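Local coordinates for beta-microseminoprotein (Homo sapiens, PDB 3IX0), which is secreted into seminal plasma by the prostate, associates edge to edge as a homodimer and binds the protein PI16, at the interface of chains A and B. Residues are numbered along the deposited sequence; one frame, centred on the assembly and turned at random. Chains: chain A/B, Beta-microseminoprotein.

The interface of chains A and B. Residues chain A 1-5; chain B 90-94.
Edge strand 2-6 of chain A and the C-terminal strand 91-93 of chain B run antiparallel, joining the sheets of two monomers; a two-fold axis repeats the arrangement with the chains exchanged. The first shell is backbone. A:Phe4 and B:Trp92 face each other as a pair joined by two reciprocal backbone hydrogen bonds: A:Phe4 N gives its hydrogen to B:Trp92 O at 2.9 Å, and B:Trp92 N returns a nearly straight bond, 171° at the hydrogen, to A:Phe4 O. Both acceptors are met in the carbonyl plane. Two residues along each strand, B:Ile94 N reaches A:Cys2 O at 3.1 Å, also in plane, whereas A:Cys2 N, 3.0 Å from B:Ile94 O, sits above the plane of that terminal carboxylate.

Side chains alternate between the two faces. On one, A:Phe4 and B:Ile94 run in parallel off the same face, and branch methyl B:Ile94 CG2 touches ring atom A:Phe4 CE1 at 3.9 Å; flat aromatic and beta-branched residues both suit extended strands. A:Phe4 CB also lies beside B:Trp92 CB, while the indole points away from the A:Phe4 ring. On the other face, A:Tyr3 CB packs on B:Ile93 CG1 at 4.0 Å. B:Glu91 has CG anti to its backbone N and the chain extended beyond it; its aliphatic stem runs beside A:Ile5 CG2, and carboxylate oxygen B:Glu91 OE2 comes to 3.5 Å from A:Tyr3 CB, carboxylate and ring planes 71° apart.

A:Ser1 adds a weak contact to the chain end, a place its small hydroxyl side chain suits: OG is anti to its backbone N (chi1 -158°), which swings the hydroxyl toward the carboxylate of B:Ile94, where A:Ser1 OG makes a weak hydrogen bond of 2.9 Å to B:Ile94 O and lies almost as near B:Ile94 OXT, so that the hydroxyl could bond to either oxygen.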
loop_
_atom_site.group_PDB
_atom_site.type_symbol
_atom_site.label_atom_id
_atom_site.label_comp_id
_atom_site.label_asym_id
_atom_site.label_seq_id
_atom_site.Cartn_x
_atom_site.Cartn_y
_atom_site.Cartn_z
ATOM N N SER A 1 2.112 2.522 -0.455
ATOM C CA SER A 1 1.779 2.293 -1.837
ATOM C C SER A 1 2.975 2.525 -2.772
ATOM O O SER A 1 3.959 3.169 -2.411
ATOM C CB SER A 1 0.593 3.164 -2.243
ATOM O OG SER A 1 -0.063 2.619 -3.378
ATOM N N CYS A 2 2.856 2.002 -3.985
ATOM C CA CYS A 2 3.963 1.928 -4.918
ATOM C C CYS A 2 3.550 2.358 -6.323
ATOM O O CYS A 2 2.389 2.211 -6.699
ATOM C CB CYS A 2 4.447 0.486 -4.994
ATOM S SG CYS A 2 4.765 -0.350 -3.419
ATOM N N TYR A 3 4.497 2.892 -7.095
ATOM C CA TYR A 3 4.325 2.971 -8.541
ATOM C C TYR A 3 5.301 2.023 -9.238
ATOM O O TYR A 3 6.349 1.688 -8.689
ATOM C CB TYR A 3 4.443 4.413 -9.063
ATOM C CG TYR A 3 5.809 5.066 -8.930
ATOM C CD1 TYR A 3 6.815 4.792 -9.839
ATOM C CD2 TYR A 3 6.074 5.981 -7.920
ATOM C CE1 TYR A 3 8.054 5.378 -9.750
ATOM C CE2 TYR A 3 7.328 6.584 -7.812
ATOM C CZ TYR A 3 8.314 6.273 -8.743
ATOM O OH TYR A 3 9.569 6.843 -8.694
ATOM N N PHE A 4 4.914 1.567 -10.427
ATOM C CA PHE A 4 5.690 0.659 -11.263
ATOM C C PHE A 4 5.737 1.242 -12.668
ATOM O O PHE A 4 4.683 1.482 -13.276
ATOM C CB PHE A 4 4.995 -0.695 -11.380
ATOM C CG PHE A 4 5.139 -1.555 -10.180
ATOM C CD1 PHE A 4 4.353 -1.338 -9.061
ATOM C CD2 PHE A 4 6.054 -2.600 -10.167
ATOM C CE1 PHE A 4 4.488 -2.135 -7.937
ATOM C CE2 PHE A 4 6.192 -3.410 -9.043
ATOM C CZ PHE A 4 5.408 -3.175 -7.928
ATOM N N ILE A 5 6.944 1.457 -13.189
ATOM C CA ILE A 5 7.116 1.964 -14.543
ATOM C C ILE A 5 8.134 1.118 -15.310
ATOM O O ILE A 5 8.953 0.415 -14.704
ATOM C CB ILE A 5 7.575 3.435 -14.550
ATOM C CG1 ILE A 5 8.947 3.562 -13.898
ATOM C CG2 ILE A 5 6.560 4.324 -13.852
ATOM C CD1 ILE A 5 9.513 4.973 -13.938
ATOM N N SER B 90 2.323 2.688 -19.253
ATOM C CA SER B 90 3.589 3.215 -18.793
ATOM C C SER B 90 3.677 3.339 -17.261
ATOM O O SER B 90 4.778 3.451 -16.711
ATOM C CB SER B 90 3.842 4.566 -19.452
ATOM O OG SER B 90 2.744 5.428 -19.235
ATOM N N GLU B 91 2.534 3.326 -16.573
ATOM C CA GLU B 91 2.550 3.422 -15.108
ATOM C C GLU B 91 1.402 2.707 -14.401
ATOM O O GLU B 91 0.223 2.958 -14.682
ATOM C CB GLU B 91 2.613 4.884 -14.636
ATOM C CG GLU B 91 2.584 4.999 -13.101
ATOM C CD GLU B 91 2.704 6.426 -12.559
ATOM O OE1 GLU B 91 2.723 7.390 -13.345
ATOM O OE2 GLU B 91 2.774 6.581 -11.321
ATOM N N TRP B 92 1.766 1.818 -13.477
ATOM C CA TRP B 92 0.803 1.145 -12.617
ATOM C C TRP B 92 0.981 1.625 -11.185
ATOM O O TRP B 92 2.077 2.006 -10.765
ATOM C CB TRP B 92 1.003 -0.366 -12.622
ATOM C CG TRP B 92 0.824 -1.038 -13.932
ATOM C CD1 TRP B 92 1.737 -1.117 -14.948
ATOM C CD2 TRP B 92 -0.327 -1.765 -14.368
ATOM N NE1 TRP B 92 1.217 -1.838 -15.991
ATOM C CE2 TRP B 92 -0.049 -2.248 -15.662
ATOM C CE3 TRP B 92 -1.569 -2.045 -13.792
ATOM C CZ2 TRP B 92 -0.961 -3.004 -16.385
ATOM C CZ3 TRP B 92 -2.475 -2.795 -14.505
ATOM C CH2 TRP B 92 -2.170 -3.265 -15.797
ATOM N N ILE B 93 -0.093 1.560 -10.417
ATOM C CA ILE B 93 -0.015 1.910 -9.012
ATOM C C ILE B 93 -0.721 0.862 -8.182
ATOM O O ILE B 93 -1.749 0.330 -8.603
ATOM C CB ILE B 93 -0.624 3.286 -8.767
ATOM C CG1 ILE B 93 0.446 4.351 -9.023
ATOM C CG2 ILE B 93 -1.187 3.371 -7.357
ATOM C CD1 ILE B 93 -0.000 5.761 -8.791
ATOM N N ILE B 94 -0.159 0.544 -7.018
ATOM C CA ILE B 94 -0.784 -0.408 -6.108
ATOM C C ILE B 94 -0.517 -0.094 -4.650
ATOM O O ILE B 94 0.639 -0.031 -4.223
ATOM C CB ILE B 94 -0.322 -1.842 -6.351
ATOM C CG1 ILE B 94 -1.186 -2.798 -5.532
ATOM C CG2 ILE B 94 1.145 -2.019 -5.963
ATOM C CD1 ILE B 94 -0.798 -4.241 -5.707
ATOM O OXT ILE B 94 -1.468 0.075 -3.885
#